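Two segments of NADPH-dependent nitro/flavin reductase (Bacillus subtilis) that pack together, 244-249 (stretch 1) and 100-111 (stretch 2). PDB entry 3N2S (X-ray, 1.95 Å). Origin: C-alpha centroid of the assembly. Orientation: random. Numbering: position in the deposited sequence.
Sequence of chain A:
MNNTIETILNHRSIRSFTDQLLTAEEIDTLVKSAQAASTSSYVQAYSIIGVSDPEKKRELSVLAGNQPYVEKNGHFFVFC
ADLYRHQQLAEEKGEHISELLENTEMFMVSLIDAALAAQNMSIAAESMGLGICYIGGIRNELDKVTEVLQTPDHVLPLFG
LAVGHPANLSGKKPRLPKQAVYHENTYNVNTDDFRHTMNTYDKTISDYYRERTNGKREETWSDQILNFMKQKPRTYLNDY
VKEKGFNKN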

# COMPACT_ATOMS: atom_id res chain seq x y z
N LYS A 244 4.82 3.82 -19.64
CA LYS A 244 4.02 2.63 -19.37
C LYS A 244 2.52 2.91 -19.27
O LYS A 244 1.74 1.98 -19.08
CB LYS A 244 4.55 1.87 -18.14
CG LYS A 244 5.92 1.23 -18.38
CD LYS A 244 5.86 -0.05 -19.22
CE LYS A 244 6.60 0.07 -20.52
NZ LYS A 244 6.63 -1.23 -21.24
N GLY A 245 2.13 4.17 -19.42
CA GLY A 245 0.74 4.58 -19.41
C GLY A 245 0.20 5.04 -18.07
O GLY A 245 -1.00 4.98 -17.85
N PHE A 246 1.07 5.56 -17.18
CA PHE A 246 0.62 6.03 -15.87
C PHE A 246 1.02 7.45 -15.59
O PHE A 246 2.06 7.90 -16.06
CB PHE A 246 1.23 5.16 -14.74
CG PHE A 246 0.76 3.73 -14.70
CD1 PHE A 246 -0.29 3.35 -13.87
CD2 PHE A 246 1.38 2.75 -15.48
CE1 PHE A 246 -0.72 2.02 -13.81
CE2 PHE A 246 0.96 1.42 -15.41
CZ PHE A 246 -0.10 1.07 -14.59
N ASN A 247 0.26 8.11 -14.72
CA ASN A 247 0.59 9.42 -14.14
C ASN A 247 0.87 10.55 -15.16
O ASN A 247 1.70 11.44 -14.91
CB ASN A 247 1.81 9.20 -13.22
CG ASN A 247 2.04 10.26 -12.21
OD1 ASN A 247 1.12 10.77 -11.60
ND2 ASN A 247 3.31 10.53 -11.96
N LYS A 248 0.18 10.51 -16.28
CA LYS A 248 0.36 11.48 -17.37
C LYS A 248 -0.44 12.76 -17.18
O LYS A 248 -1.55 12.72 -16.65
CB LYS A 248 0.03 10.84 -18.73
CG LYS A 248 1.03 9.76 -19.13
CD LYS A 248 0.54 8.89 -20.28
CE LYS A 248 0.85 9.45 -21.65
NZ LYS A 248 0.46 8.51 -22.73
N ASN A 249 0.14 13.89 -17.67
CA ASN A 249 -0.33 15.28 -17.69
C ASN A 249 0.15 16.18 -16.55
O ASN A 249 1.08 16.96 -16.75
CB ASN A 249 -1.81 15.45 -18.03
CG ASN A 249 -2.10 15.26 -19.49
OD1 ASN A 249 -2.66 16.15 -20.15
ND2 ASN A 249 -1.75 14.10 -20.05
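Stretch 2, residues 100-111: LLENTEMFMVSL

A chain terminus without regular structure can be held in place by the start of a distant helix, and residues 244-249 and 100-111 of this reductase illustrate how. Stretch 1 leaves a helix through a Schellman motif at Gly 245, whose positive phi suits glycine, and then is extended at Phe 246 and Lys 248, with left-handed backbone angles at Asn 247 between them. Stretch 2 approaches as a loop and becomes helical from Thr 104 onward. Asn 103 caps that helix, its OD1 accepting from Met 106 N at 2.9 Å. The two backbones advance in the same sense where they meet: Phe 246 CA lies 4.6 Å from Glu 102 CA, and Asn 247 CA lies 4.3 Å from Thr 104 CA.

Polar contacts gather on the loop and the first helical residue. Lys 248 N donates to Glu 102 O at 2.7 Å, and the same pair is joined again through its side chains, with Lys 248 NZ and Glu 102 OE1 forming a 3.1 Å salt bridge. Asn 247 N, though 3.1 Å from Glu 102 O, is too poorly angled to bond there; it donates instead to a water 3.1 Å away, which in turn donates to Leu 101 O at 2.9 Å and Asn 103 O at 2.6 Å. Thr 104 OG1 donates to Asn 247 OD1 at 2.8 Å. A softer CA-H...O contact places Glu 102 CA 3.5 Å from Gly 245 O.

Apolar packing takes over one turn into the helix. Phe 107 points toward stretch 1, and Asn 247 CB sits over one face of its ring, 4.1 Å from the centroid, in a CH-pi contact. Phe 246 CB comes within 3.6 Å of Phe 107 CD1. Ser 110 OG approaches Phe 246 CE1 to 3.7 Å, one turn farther on.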

# COMPACT_ATOMS: atom_id res chain seq x y z
N LEU A 100 -8.41 7.29 -20.01
CA LEU A 100 -9.05 7.36 -18.69
C LEU A 100 -8.20 6.70 -17.56
O LEU A 100 -8.39 7.01 -16.39
CB LEU A 100 -10.46 6.74 -18.75
CG LEU A 100 -11.44 7.31 -19.82
CD1 LEU A 100 -12.82 6.73 -19.64
CD2 LEU A 100 -11.50 8.84 -19.77
N LEU A 101 -7.27 5.81 -17.93
CA LEU A 101 -6.43 5.03 -17.01
C LEU A 101 -5.08 5.68 -16.73
O LEU A 101 -4.34 5.19 -15.88
CB LEU A 101 -6.18 3.62 -17.63
CG LEU A 101 -7.42 2.82 -18.11
CD1 LEU A 101 -7.00 1.66 -19.01
CD2 LEU A 101 -8.28 2.34 -16.93
N GLU A 102 -4.77 6.79 -17.42
CA GLU A 102 -3.45 7.41 -17.38
C GLU A 102 -3.19 8.61 -16.48
O GLU A 102 -2.09 9.14 -16.51
CB GLU A 102 -2.97 7.69 -18.83
CG GLU A 102 -3.03 6.45 -19.70
CD GLU A 102 -2.50 6.57 -21.12
OE1 GLU A 102 -2.26 7.71 -21.57
OE2 GLU A 102 -2.35 5.52 -21.78
N ASN A 103 -4.16 9.02 -15.64
CA ASN A 103 -3.96 10.19 -14.79
C ASN A 103 -3.30 9.83 -13.45
O ASN A 103 -3.06 8.65 -13.17
CB ASN A 103 -5.29 10.96 -14.61
CG ASN A 103 -6.40 10.22 -13.91
OD1 ASN A 103 -6.23 9.14 -13.32
ND2 ASN A 103 -7.58 10.82 -13.91
N THR A 104 -3.03 10.85 -12.63
CA THR A 104 -2.40 10.70 -11.31
C THR A 104 -3.33 9.92 -10.38
O THR A 104 -2.85 9.05 -9.65
CB THR A 104 -1.95 12.08 -10.76
OG1 THR A 104 -0.97 12.61 -11.67
CG2 THR A 104 -1.39 12.01 -9.31
N GLU A 105 -4.64 10.22 -10.42
CA GLU A 105 -5.64 9.53 -9.59
C GLU A 105 -5.57 8.00 -9.78
O GLU A 105 -5.45 7.28 -8.80
CB GLU A 105 -7.07 10.07 -9.85
CG GLU A 105 -8.16 9.26 -9.14
CD GLU A 105 -8.17 9.16 -7.61
OE1 GLU A 105 -7.37 9.85 -6.93
OE2 GLU A 105 -9.03 8.42 -7.08
N MSE A 106 -5.59 7.52 -11.03
CA MSE A 106 -5.56 6.07 -11.31
C MSE A 106 -4.20 5.46 -10.93
O MSE A 106 -4.14 4.30 -10.57
CB MSE A 106 -5.90 5.75 -12.77
CG MSE A 106 -7.37 5.95 -13.13
SE MSE A 106 -8.58 5.12 -11.84
CE MSE A 106 -9.61 6.73 -11.42
N PHE A 107 -3.12 6.27 -11.00
CA PHE A 107 -1.78 5.81 -10.61
C PHE A 107 -1.76 5.60 -9.08
O PHE A 107 -1.28 4.58 -8.60
CB PHE A 107 -0.73 6.82 -11.07
CG PHE A 107 0.70 6.51 -10.66
CD1 PHE A 107 1.34 5.37 -11.13
CD2 PHE A 107 1.43 7.42 -9.91
CE1 PHE A 107 2.69 5.14 -10.84
CE2 PHE A 107 2.77 7.17 -9.60
CZ PHE A 107 3.38 6.03 -10.05
N MSE A 108 -2.36 6.52 -8.34
CA MSE A 108 -2.47 6.38 -6.89
C MSE A 108 -3.34 5.18 -6.51
O MSE A 108 -2.96 4.37 -5.66
CB MSE A 108 -3.03 7.68 -6.28
CG MSE A 108 -2.11 8.86 -6.48
SE MSE A 108 -2.84 10.49 -5.67
CE MSE A 108 -2.50 10.08 -3.90
N VAL A 109 -4.47 5.02 -7.22
CA VAL A 109 -5.40 3.91 -6.99
C VAL A 109 -4.69 2.56 -7.14
O VAL A 109 -4.78 1.70 -6.25
CB VAL A 109 -6.68 4.04 -7.87
CG1 VAL A 109 -7.40 2.70 -8.02
CG2 VAL A 109 -7.63 5.11 -7.30
N SER A 110 -3.98 2.38 -8.26
CA SER A 110 -3.32 1.10 -8.55
C SER A 110 -2.15 0.80 -7.61
O SER A 110 -2.02 -0.35 -7.19
CB SER A 110 -2.91 1.02 -10.02
OG SER A 110 -2.02 2.06 -10.37
N LEU A 111 -1.35 1.82 -7.22
CA LEU A 111 -0.24 1.64 -6.28
C LEU A 111 -0.76 1.23 -4.90
O LEU A 111 -0.22 0.30 -4.30
CB LEU A 111 0.60 2.92 -6.16
CG LEU A 111 1.91 2.94 -6.97
CD1 LEU A 111 1.62 2.89 -8.46
CD2 LEU A 111 2.71 4.18 -6.65
O HOH W 1 -2.29 6.42 -14.21